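Local structure of pectate lyase (Paenibacillus sp. 0602, 5GT5) at residues K50-M55 / L102-A107; I126-E131 / D439-T444; S339-V344 / T369-D374. The protein cleaves pectate by elimination as a family 1 polysaccharide lyase, probably at internal bonds and with calcium as likely cofactor, and probably cuts partly methylated pectin too. The protein carries 1 engineered substitution. One frame throughout, in Å; residues are numbered along the deposited sequence.

Contact 1: residues K50-M55 / L102-A107; sequences KVVEIM and LTIFSA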
loop_
_atom_site.group_PDB
_atom_site.type_symbol
_atom_site.label_atom_id
_atom_site.label_comp_id
_atom_site.label_asym_id
_atom_site.label_seq_id
_atom_site.Cartn_x
_atom_site.Cartn_y
_atom_site.Cartn_z
ATOM N N LYS A 50 -13.882 -9.630 -8.216
ATOM C CA LYS A 50 -12.504 -9.370 -8.614
ATOM C C LYS A 50 -12.376 -8.718 -9.975
ATOM O O LYS A 50 -11.497 -7.862 -10.141
ATOM C CB LYS A 50 -11.725 -10.692 -8.610
ATOM C CG LYS A 50 -11.605 -11.336 -7.232
ATOM C CD LYS A 50 -10.523 -10.547 -6.479
ATOM C CE LYS A 50 -10.671 -10.519 -4.998
ATOM N NZ LYS A 50 -9.547 -9.651 -4.467
ATOM N N VAL A 51 -13.204 -9.114 -10.943
ATOM C CA VAL A 51 -13.163 -8.537 -12.286
ATOM C C VAL A 51 -14.556 -8.132 -12.670
ATOM O O VAL A 51 -15.503 -8.931 -12.547
ATOM C CB VAL A 51 -12.593 -9.523 -13.318
ATOM C CG1 VAL A 51 -12.699 -8.951 -14.724
ATOM C CG2 VAL A 51 -11.149 -9.906 -12.974
ATOM N N VAL A 52 -14.683 -6.891 -13.135
ATOM C CA VAL A 52 -15.905 -6.377 -13.733
ATOM C C VAL A 52 -15.636 -6.111 -15.223
ATOM O O VAL A 52 -14.789 -5.252 -15.558
ATOM C CB VAL A 52 -16.380 -5.078 -13.022
ATOM C CG1 VAL A 52 -17.591 -4.498 -13.775
ATOM C CG2 VAL A 52 -16.722 -5.358 -11.543
ATOM N N GLU A 53 -16.305 -6.860 -16.121
ATOM C CA GLU A 53 -16.230 -6.609 -17.550
ATOM C C GLU A 53 -17.467 -5.839 -17.978
ATOM O O GLU A 53 -18.582 -6.365 -17.958
ATOM C CB GLU A 53 -16.111 -7.892 -18.374
ATOM C CG GLU A 53 -15.841 -7.540 -19.864
ATOM C CD GLU A 53 -15.773 -8.729 -20.783
ATOM O OE1 GLU A 53 -15.702 -9.876 -20.309
ATOM O OE2 GLU A 53 -15.776 -8.494 -22.009
ATOM N N ILE A 54 -17.267 -4.578 -18.349
ATOM C CA ILE A 54 -18.326 -3.748 -18.912
ATOM C C ILE A 54 -18.528 -4.208 -20.359
ATOM O O ILE A 54 -17.579 -4.249 -21.131
ATOM C CB ILE A 54 -17.889 -2.270 -18.905
ATOM C CG1 ILE A 54 -17.463 -1.861 -17.490
ATOM C CG2 ILE A 54 -18.973 -1.347 -19.488
ATOM C CD1 ILE A 54 -18.576 -1.950 -16.509
ATOM N N MET A 55 -19.747 -4.588 -20.719
ATOM C CA MET A 55 -19.987 -5.268 -21.990
ATOM C C MET A 55 -20.420 -4.326 -23.108
ATOM O O MET A 55 -20.335 -4.682 -24.293
ATOM C CB MET A 55 -21.075 -6.350 -21.797
ATOM C CG MET A 55 -20.744 -7.391 -20.704
ATOM S SD MET A 55 -19.190 -8.212 -20.991
ATOM C CE MET A 55 -19.632 -9.206 -22.441
ATOM N N LEU A 102 -9.127 -5.374 -7.550
ATOM C CA LEU A 102 -10.295 -5.271 -8.413
ATOM C C LEU A 102 -9.854 -4.755 -9.763
ATOM O O LEU A 102 -9.100 -3.790 -9.830
ATOM C CB LEU A 102 -11.307 -4.310 -7.780
ATOM C CG LEU A 102 -12.487 -3.881 -8.657
ATOM C CD1 LEU A 102 -13.450 -5.036 -8.935
ATOM C CD2 LEU A 102 -13.223 -2.710 -8.000
ATOM N N THR A 103 -10.319 -5.376 -10.840
ATOM C CA THR A 103 -10.116 -4.868 -12.194
ATOM C C THR A 103 -11.447 -4.573 -12.857
ATOM O O THR A 103 -12.349 -5.445 -12.909
ATOM C CB THR A 103 -9.345 -5.877 -13.055
ATOM O OG1 THR A 103 -8.066 -6.080 -12.442
ATOM C CG2 THR A 103 -9.128 -5.358 -14.500
ATOM N N ILE A 104 -11.569 -3.360 -13.395
ATOM C CA ILE A 104 -12.746 -2.961 -14.173
ATOM C C ILE A 104 -12.275 -2.638 -15.576
ATOM O O ILE A 104 -11.362 -1.838 -15.742
ATOM C CB ILE A 104 -13.460 -1.712 -13.528
ATOM C CG1 ILE A 104 -13.711 -1.934 -12.028
ATOM C CG2 ILE A 104 -14.714 -1.362 -14.306
ATOM C CD1 ILE A 104 -14.214 -0.664 -11.284
ATOM N N PHE A 105 -12.873 -3.227 -16.597
ATOM C CA PHE A 105 -12.404 -3.016 -17.950
ATOM C C PHE A 105 -13.524 -3.263 -18.937
ATOM O O PHE A 105 -14.599 -3.749 -18.549
ATOM C CB PHE A 105 -11.194 -3.929 -18.271
ATOM C CG PHE A 105 -11.573 -5.340 -18.681
ATOM C CD1 PHE A 105 -12.005 -6.264 -17.717
ATOM C CD2 PHE A 105 -11.476 -5.730 -20.005
ATOM C CE1 PHE A 105 -12.366 -7.555 -18.099
ATOM C CE2 PHE A 105 -11.827 -7.030 -20.389
ATOM C CZ PHE A 105 -12.275 -7.928 -19.433
ATOM N N SER A 106 -13.269 -2.916 -20.203
ATOM C CA SER A 106 -14.111 -3.442 -21.295
ATOM C C SER A 106 -13.236 -3.956 -22.408
ATOM O O SER A 106 -12.072 -3.575 -22.533
ATOM C CB SER A 106 -15.078 -2.383 -21.823
ATOM O OG SER A 106 -14.414 -1.472 -22.717
ATOM N N ALA A 107 -13.809 -4.831 -23.240
ATOM C CA ALA A 107 -13.059 -5.426 -24.324
ATOM C C ALA A 107 -12.887 -4.469 -25.505
ATOM O O ALA A 107 -11.933 -4.585 -26.240
ATOM C CB ALA A 107 -13.735 -6.708 -24.826
HETATM O O HOH W 1 -16.317 -6.053 -22.892
#
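One water oxygen ties E53 and I54 to A107: it donates to E53 OE2 at 2.7 Å and to I54 O, and accepts from A107 N at 2.8 Å. Upstream the two chains run parallel with backbone bonds in regular alternation. T103 N binds K50 O, V52 N reaches T103 O at 2.8 Å, F105 N meets V52 O, and I54 N closes on F105 O at 2.8 Å. On the face with V51 and E53 the ring of F105 does most of the touching. With CG between its backbone N and carbonyl carbon (chi1 82°), the ring lies against both side chains. V51 CG1 comes to the ring edge, in plane, 3.7 Å from F105 CE1, while E53 CG lies 3.6 Å from F105 CZ. The extended glutamate thus offers methylenes to the ring, and its OE1 forms a salt bridge with K438 and a hydrogen bond with the Y30 hydroxyl. An alanine in place of F105 would probably open a gap between V51, the E53 methylenes, Y30 and L442. On the other face the branched V52 and I54 suit a strand, and V52 CB lies 4.2 Å from I104 CG1. Strand 30-33 pairs with strand 51-54 and strand 125-128 with strand 102-106, as successive coils of the parallel beta-helix, and helix 36-43 packs on the V52, I54 and L102 side through L39, A42 and L43.

Contact 2: residues I126-E131 / D439-T444; sequences IIRNLE and DNWLKT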
loop_
_atom_site.group_PDB
_atom_site.type_symbol
_atom_site.label_atom_id
_atom_site.label_comp_id
_atom_site.label_asym_id
_atom_site.label_seq_id
_atom_site.Cartn_x
_atom_site.Cartn_y
_atom_site.Cartn_z
ATOM N N ILE A 126 -7.512 -1.666 -10.772
ATOM C CA ILE A 126 -7.104 -1.457 -12.163
ATOM C C ILE A 126 -8.364 -1.085 -12.951
ATOM O O ILE A 126 -9.403 -1.760 -12.833
ATOM C CB ILE A 126 -6.447 -2.723 -12.755
ATOM C CG1 ILE A 126 -5.149 -3.037 -12.006
ATOM C CG2 ILE A 126 -6.273 -2.586 -14.276
ATOM C CD1 ILE A 126 -4.412 -4.267 -12.559
ATOM N N ILE A 127 -8.279 -0.002 -13.723
ATOM C CA ILE A 127 -9.380 0.487 -14.571
ATOM C C ILE A 127 -8.823 0.661 -15.978
ATOM O O ILE A 127 -7.925 1.489 -16.196
ATOM C CB ILE A 127 -9.959 1.796 -14.052
ATOM C CG1 ILE A 127 -10.506 1.599 -12.635
ATOM C CG2 ILE A 127 -11.028 2.316 -15.030
ATOM C CD1 ILE A 127 -10.845 2.904 -11.901
ATOM N N ARG A 128 -9.315 -0.129 -16.942
ATOM C CA ARG A 128 -8.717 -0.100 -18.285
ATOM C C ARG A 128 -9.706 -0.152 -19.429
ATOM O O ARG A 128 -10.776 -0.805 -19.368
ATOM C CB ARG A 128 -7.700 -1.249 -18.461
ATOM C CG ARG A 128 -6.500 -1.113 -17.528
ATOM C CD ARG A 128 -5.577 -2.311 -17.682
ATOM N NE ARG A 128 -4.633 -2.161 -18.792
ATOM C CZ ARG A 128 -3.794 -3.118 -19.185
ATOM N NH1 ARG A 128 -3.851 -4.328 -18.618
ATOM N NH2 ARG A 128 -2.907 -2.873 -20.150
ATOM N N ASN A 129 -9.314 0.517 -20.523
ATOM C CA ASN A 129 -10.053 0.453 -21.800
ATOM C C ASN A 129 -11.498 0.907 -21.705
ATOM O O ASN A 129 -12.413 0.271 -22.284
ATOM C CB ASN A 129 -9.962 -0.946 -22.431
ATOM C CG ASN A 129 -10.099 -0.887 -23.922
ATOM O OD1 ASN A 129 -9.690 0.101 -24.540
ATOM N ND2 ASN A 129 -10.640 -1.928 -24.522
ATOM N N LEU A 130 -11.713 1.999 -20.977
ATOM C CA LEU A 130 -13.026 2.622 -20.859
ATOM C C LEU A 130 -12.952 4.072 -21.281
ATOM O O LEU A 130 -11.930 4.760 -21.049
ATOM C CB LEU A 130 -13.528 2.549 -19.436
ATOM C CG LEU A 130 -13.803 1.122 -19.007
ATOM C CD1 LEU A 130 -13.894 1.096 -17.507
ATOM C CD2 LEU A 130 -15.121 0.681 -19.631
ATOM N N GLU A 131 -14.014 4.546 -21.927
ATOM C CA GLU A 131 -14.158 5.952 -22.286
ATOM C C GLU A 131 -15.210 6.582 -21.381
ATOM O O GLU A 131 -16.244 5.977 -21.090
ATOM C CB GLU A 131 -14.525 6.121 -23.764
ATOM C CG GLU A 131 -14.773 7.604 -24.129
ATOM C CD GLU A 131 -14.771 7.863 -25.616
ATOM O OE1 GLU A 131 -14.676 6.920 -26.425
ATOM O OE2 GLU A 131 -14.893 9.050 -25.991
ATOM N N ASP A 439 -8.369 -11.122 -22.363
ATOM C CA ASP A 439 -7.611 -11.519 -21.168
ATOM C C ASP A 439 -6.391 -10.602 -20.958
ATOM O O ASP A 439 -5.885 -10.475 -19.842
ATOM C CB ASP A 439 -7.176 -12.980 -21.257
ATOM C CG ASP A 439 -6.259 -13.220 -22.422
ATOM O OD1 ASP A 439 -6.709 -12.977 -23.559
ATOM O OD2 ASP A 439 -5.102 -13.644 -22.209
ATOM N N ASN A 440 -5.924 -9.953 -22.026
ATOM C CA ASN A 440 -4.784 -9.083 -21.889
ATOM C C ASN A 440 -5.049 -7.860 -21.037
ATOM O O ASN A 440 -4.101 -7.264 -20.515
ATOM C CB ASN A 440 -4.297 -8.667 -23.259
ATOM C CG ASN A 440 -3.599 -9.790 -23.966
ATOM O OD1 ASN A 440 -2.490 -10.167 -23.581
ATOM N ND2 ASN A 440 -4.235 -10.327 -25.022
ATOM N N TRP A 441 -6.318 -7.489 -20.920
ATOM C CA TRP A 441 -6.698 -6.357 -20.081
ATOM C C TRP A 441 -6.542 -6.646 -18.590
ATOM O O TRP A 441 -6.461 -5.713 -17.781
ATOM C CB TRP A 441 -8.120 -5.870 -20.399
ATOM C CG TRP A 441 -8.212 -5.221 -21.740
ATOM C CD1 TRP A 441 -8.944 -5.654 -22.810
ATOM C CD2 TRP A 441 -7.513 -4.042 -22.188
ATOM N NE1 TRP A 441 -8.755 -4.831 -23.882
ATOM C CE2 TRP A 441 -7.890 -3.826 -23.532
ATOM C CE3 TRP A 441 -6.612 -3.142 -21.579
ATOM C CZ2 TRP A 441 -7.409 -2.755 -24.288
ATOM C CZ3 TRP A 441 -6.124 -2.074 -22.333
ATOM C CH2 TRP A 441 -6.517 -1.893 -23.680
ATOM N N LEU A 442 -6.437 -7.919 -18.222
ATOM C CA LEU A 442 -6.244 -8.303 -16.828
ATOM C C LEU A 442 -4.780 -8.385 -16.427
ATOM O O LEU A 442 -4.469 -8.431 -15.246
ATOM C CB LEU A 442 -6.900 -9.671 -16.576
ATOM C CG LEU A 442 -8.387 -9.799 -16.901
ATOM C CD1 LEU A 442 -8.910 -11.172 -16.413
ATOM C CD2 LEU A 442 -9.208 -8.676 -16.316
ATOM N N LYS A 443 -3.892 -8.447 -17.407
ATOM C CA LYS A 443 -2.452 -8.592 -17.135
ATOM C C LYS A 443 -1.786 -7.271 -16.794
ATOM O O LYS A 443 -2.279 -6.191 -17.167
ATOM C CB LYS A 443 -1.774 -9.167 -18.377
ATOM C CG LYS A 443 -2.352 -10.519 -18.849
ATOM C CD LYS A 443 -1.637 -10.938 -20.144
ATOM C CE LYS A 443 -2.219 -12.189 -20.742
ATOM N NZ LYS A 443 -1.678 -12.390 -22.130
ATOM N N THR A 444 -0.641 -7.350 -16.135
ATOM C CA THR A 444 0.131 -6.142 -15.834
ATOM C C THR A 444 1.502 -6.147 -16.491
ATOM O O THR A 444 2.228 -5.154 -16.408
ATOM C CB THR A 444 0.294 -5.919 -14.336
ATOM O OG1 THR A 444 0.982 -7.035 -13.757
ATOM C CG2 THR A 444 -1.067 -5.749 -13.684
#
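R128 meets W441 through a bend at chi3 (85°), which swings NE out of an otherwise extended chain, while the neighbouring N129 has CG anti to its backbone N (chi1 -153°), placing its amide carbon above the same indole. The broad indole suits both, offering a face to N129 and an edge to R128. N129 CB stands 3.6 Å from the centroid of the W441 six-membered ring in a CH-pi contact, and its amide is stacked 16° from the ring plane, with N129 CG 3.3 Å from W441 CZ2. R128 NE lies in the indole plane, 3.6 Å from W441 CE3; seen from the arginine, that carbon stands over one face of a guanidinium turned nearly perpendicular to the ring. The left-handed backbone of N129, a conformation that asparagine tolerates well, turns the chain between strands 125-128 and 131-133 of the parallel beta-helix, and the C-terminal tail packs against this coil. The long arginine serves both: NH1 gives a weak hydrogen bond to W441 O at 3.1 Å and another bond to the hydroxyl of Y446, whereas NE forms a salt bridge with D165. N129 OD1 accepts from G432 N, which, with the stacking on W441, helps to hold the amide's rotation. Further on, K443 NZ binds N440 OD1 at 2.8 Å, and I126 CD1 touches T444 CG2 at 3.8 Å.

Contact 3: residues S339-V344 / T369-D374; sequences SVIKDV and TIYSLD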
loop_
_atom_site.group_PDB
_atom_site.type_symbol
_atom_site.label_atom_id
_atom_site.label_comp_id
_atom_site.label_asym_id
_atom_site.label_seq_id
_atom_site.Cartn_x
_atom_site.Cartn_y
_atom_site.Cartn_z
ATOM N N SER A 339 8.979 14.742 -22.816
ATOM C CA SER A 339 7.605 15.014 -23.200
ATOM C C SER A 339 7.541 16.027 -24.340
ATOM O O SER A 339 8.586 16.504 -24.810
ATOM C CB SER A 339 6.833 15.475 -21.973
ATOM O OG SER A 339 6.723 14.382 -21.050
ATOM N N VAL A 340 6.323 16.292 -24.816
ATOM C CA VAL A 340 6.054 17.279 -25.859
ATOM C C VAL A 340 4.984 18.241 -25.356
ATOM O O VAL A 340 3.916 17.803 -24.897
ATOM C CB VAL A 340 5.535 16.566 -27.127
ATOM C CG1 VAL A 340 5.171 17.601 -28.184
ATOM C CG2 VAL A 340 6.581 15.563 -27.640
ATOM N N ILE A 341 5.265 19.543 -25.418
ATOM C CA ILE A 341 4.342 20.576 -24.953
ATOM C C ILE A 341 4.167 21.575 -26.077
ATOM O O ILE A 341 5.156 22.138 -26.582
ATOM C CB ILE A 341 4.891 21.273 -23.688
ATOM C CG1 ILE A 341 5.042 20.223 -22.567
ATOM C CG2 ILE A 341 3.969 22.389 -23.215
ATOM C CD1 ILE A 341 5.626 20.773 -21.281
ATOM N N LYS A 342 2.927 21.791 -26.469
ATOM C CA LYS A 342 2.606 22.685 -27.562
ATOM C C LYS A 342 1.523 23.665 -27.185
ATOM O O LYS A 342 0.422 23.259 -26.765
ATOM C CB LYS A 342 2.188 21.884 -28.804
ATOM C CG LYS A 342 1.959 22.778 -30.026
ATOM C CD LYS A 342 1.703 21.967 -31.273
ATOM C CE LYS A 342 1.636 22.899 -32.472
ATOM N NZ LYS A 342 0.437 23.757 -32.411
ATOM N N ASP A 343 1.845 24.949 -27.355
ATOM C CA ASP A 343 0.892 26.041 -27.222
ATOM C C ASP A 343 0.317 26.167 -25.816
ATOM O O ASP A 343 -0.813 26.601 -25.617
ATOM C CB ASP A 343 -0.177 25.959 -28.310
ATOM C CG ASP A 343 0.342 26.452 -29.658
ATOM O OD1 ASP A 343 1.398 27.124 -29.665
ATOM O OD2 ASP A 343 -0.312 26.196 -30.701
ATOM N N VAL A 344 1.155 25.836 -24.845
ATOM C CA VAL A 344 0.882 26.089 -23.432
ATOM C C VAL A 344 1.776 27.246 -23.006
ATOM O O VAL A 344 3.005 27.140 -23.070
ATOM C CB VAL A 344 1.181 24.839 -22.573
ATOM C CG1 VAL A 344 1.028 25.172 -21.092
ATOM C CG2 VAL A 344 0.243 23.666 -22.972
ATOM N N THR A 369 12.658 17.941 -22.962
ATOM C CA THR A 369 11.287 18.059 -23.436
ATOM C C THR A 369 11.211 19.041 -24.578
ATOM O O THR A 369 11.916 20.052 -24.602
ATOM C CB THR A 369 10.414 18.465 -22.251
ATOM O OG1 THR A 369 10.233 17.301 -21.442
ATOM C CG2 THR A 369 9.061 18.951 -22.652
ATOM N N ILE A 370 10.375 18.716 -25.552
ATOM C CA ILE A 370 10.125 19.558 -26.709
ATOM C C ILE A 370 9.007 20.540 -26.407
ATOM O O ILE A 370 7.948 20.137 -25.920
ATOM C CB ILE A 370 9.781 18.661 -27.921
ATOM C CG1 ILE A 370 11.022 17.833 -28.290
ATOM C CG2 ILE A 370 9.293 19.483 -29.118
ATOM C CD1 ILE A 370 10.755 16.759 -29.387
ATOM N N TYR A 371 9.253 21.821 -26.676
ATOM C CA TYR A 371 8.298 22.872 -26.386
ATOM C C TYR A 371 8.128 23.779 -27.590
ATOM O O TYR A 371 9.111 24.123 -28.274
ATOM C CB TYR A 371 8.780 23.688 -25.184
ATOM C CG TYR A 371 7.881 24.820 -24.817
ATOM C CD1 TYR A 371 6.687 24.594 -24.126
ATOM C CD2 TYR A 371 8.204 26.121 -25.180
ATOM C CE1 TYR A 371 5.847 25.674 -23.787
ATOM C CE2 TYR A 371 7.381 27.194 -24.870
ATOM C CZ TYR A 371 6.201 26.968 -24.170
ATOM O OH TYR A 371 5.405 28.040 -23.850
ATOM N N SER A 372 6.891 24.189 -27.849
ATOM C CA SER A 372 6.582 25.131 -28.928
ATOM C C SER A 372 5.444 26.032 -28.490
ATOM O O SER A 372 4.457 25.555 -27.936
ATOM C CB SER A 372 6.198 24.375 -30.195
ATOM O OG SER A 372 5.832 25.284 -31.231
ATOM N N LEU A 373 5.589 27.339 -28.724
ATOM C CA LEU A 373 4.524 28.289 -28.430
ATOM C C LEU A 373 4.429 29.247 -29.610
ATOM O O LEU A 373 5.398 29.962 -29.917
ATOM C CB LEU A 373 4.804 29.083 -27.136
ATOM C CG LEU A 373 3.707 30.101 -26.759
ATOM C CD1 LEU A 373 2.409 29.361 -26.410
ATOM C CD2 LEU A 373 4.134 31.014 -25.595
ATOM N N ASP A 374 3.277 29.262 -30.270
ATOM C CA ASP A 374 3.044 30.171 -31.398
ATOM C C ASP A 374 4.133 30.024 -32.454
ATOM O O ASP A 374 4.633 31.019 -32.980
ATOM C CB ASP A 374 2.949 31.621 -30.918
ATOM C CG ASP A 374 1.854 31.837 -29.890
ATOM O OD1 ASP A 374 0.800 31.175 -29.979
ATOM O OD2 ASP A 374 2.054 32.664 -28.985
HETATM O O HOH W 2 3.304 26.292 -31.778
#
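Y371 and I341 sit side by side on neighbouring strands of the parallel beta-helix, in one of its C-terminal coils. The tyrosine CB passes near I341 O. CG is anti to the backbone N (chi1 179°), and CD1 then lies 3.6 Å from I341 CG2, a methyl at the ring edge. CE1 comes next to V344 O, which is in the ring plane, and the hydroxyl ends the run by donating to that same carbonyl, OH to V344 O 2.7 Å. A tyrosine suits this place because its ring packs among I341, P347, P388 and L389 while its tip supplies a proton to a backbone oxygen beyond the strand. Regular parallel bonds join the backbones, and S339 N adds a bond to T369 OG1, which is itself hydrogen-bonded to A367 O. D343 turns the chain out of the strand in a left-handed conformation, which aspartate tolerates, just where its N donates to S372 O at 2.7 Å, almost straight at 178°. Its OD1 accepts D374 N across the contact at 2.9 Å, while OD2 makes a salt bridge at 3.1 Å with K342 NZ of its own segment, which also bonds to T295 OG1. D343 OD1 and D374 OD1 are 4.1 Å apart; K342 and R298, which binds D374, would be expected to ease their repulsion. One water spans the same corner, donating to S372 OG, itself bonded to S376 O, at 2.8 Å and to D343 OD1 at 3.0 Å.

In the fold
From the N terminus, contact 1 comes first, joining residues 50-55 to 102-107 and closing a loop of 46 residues between adjacent coils. It is complete before contact 2 begins at residue 126. Contact 2 spans most of the remaining chain, tying the next coil to the C-terminal tail, and contact 3 opens and closes wholly within that span, bridging 24 residues; none of the three cross. Contacts 1 and 2 touch, with strands 102-106 and 125-128 paired, S106 OG close to N129 O and the ring of F105 against W441 CB. Contact 3 belongs to the late coils on the opposite side of the chain's centre from contact 1, its centre about 30 Å from that of contact 2.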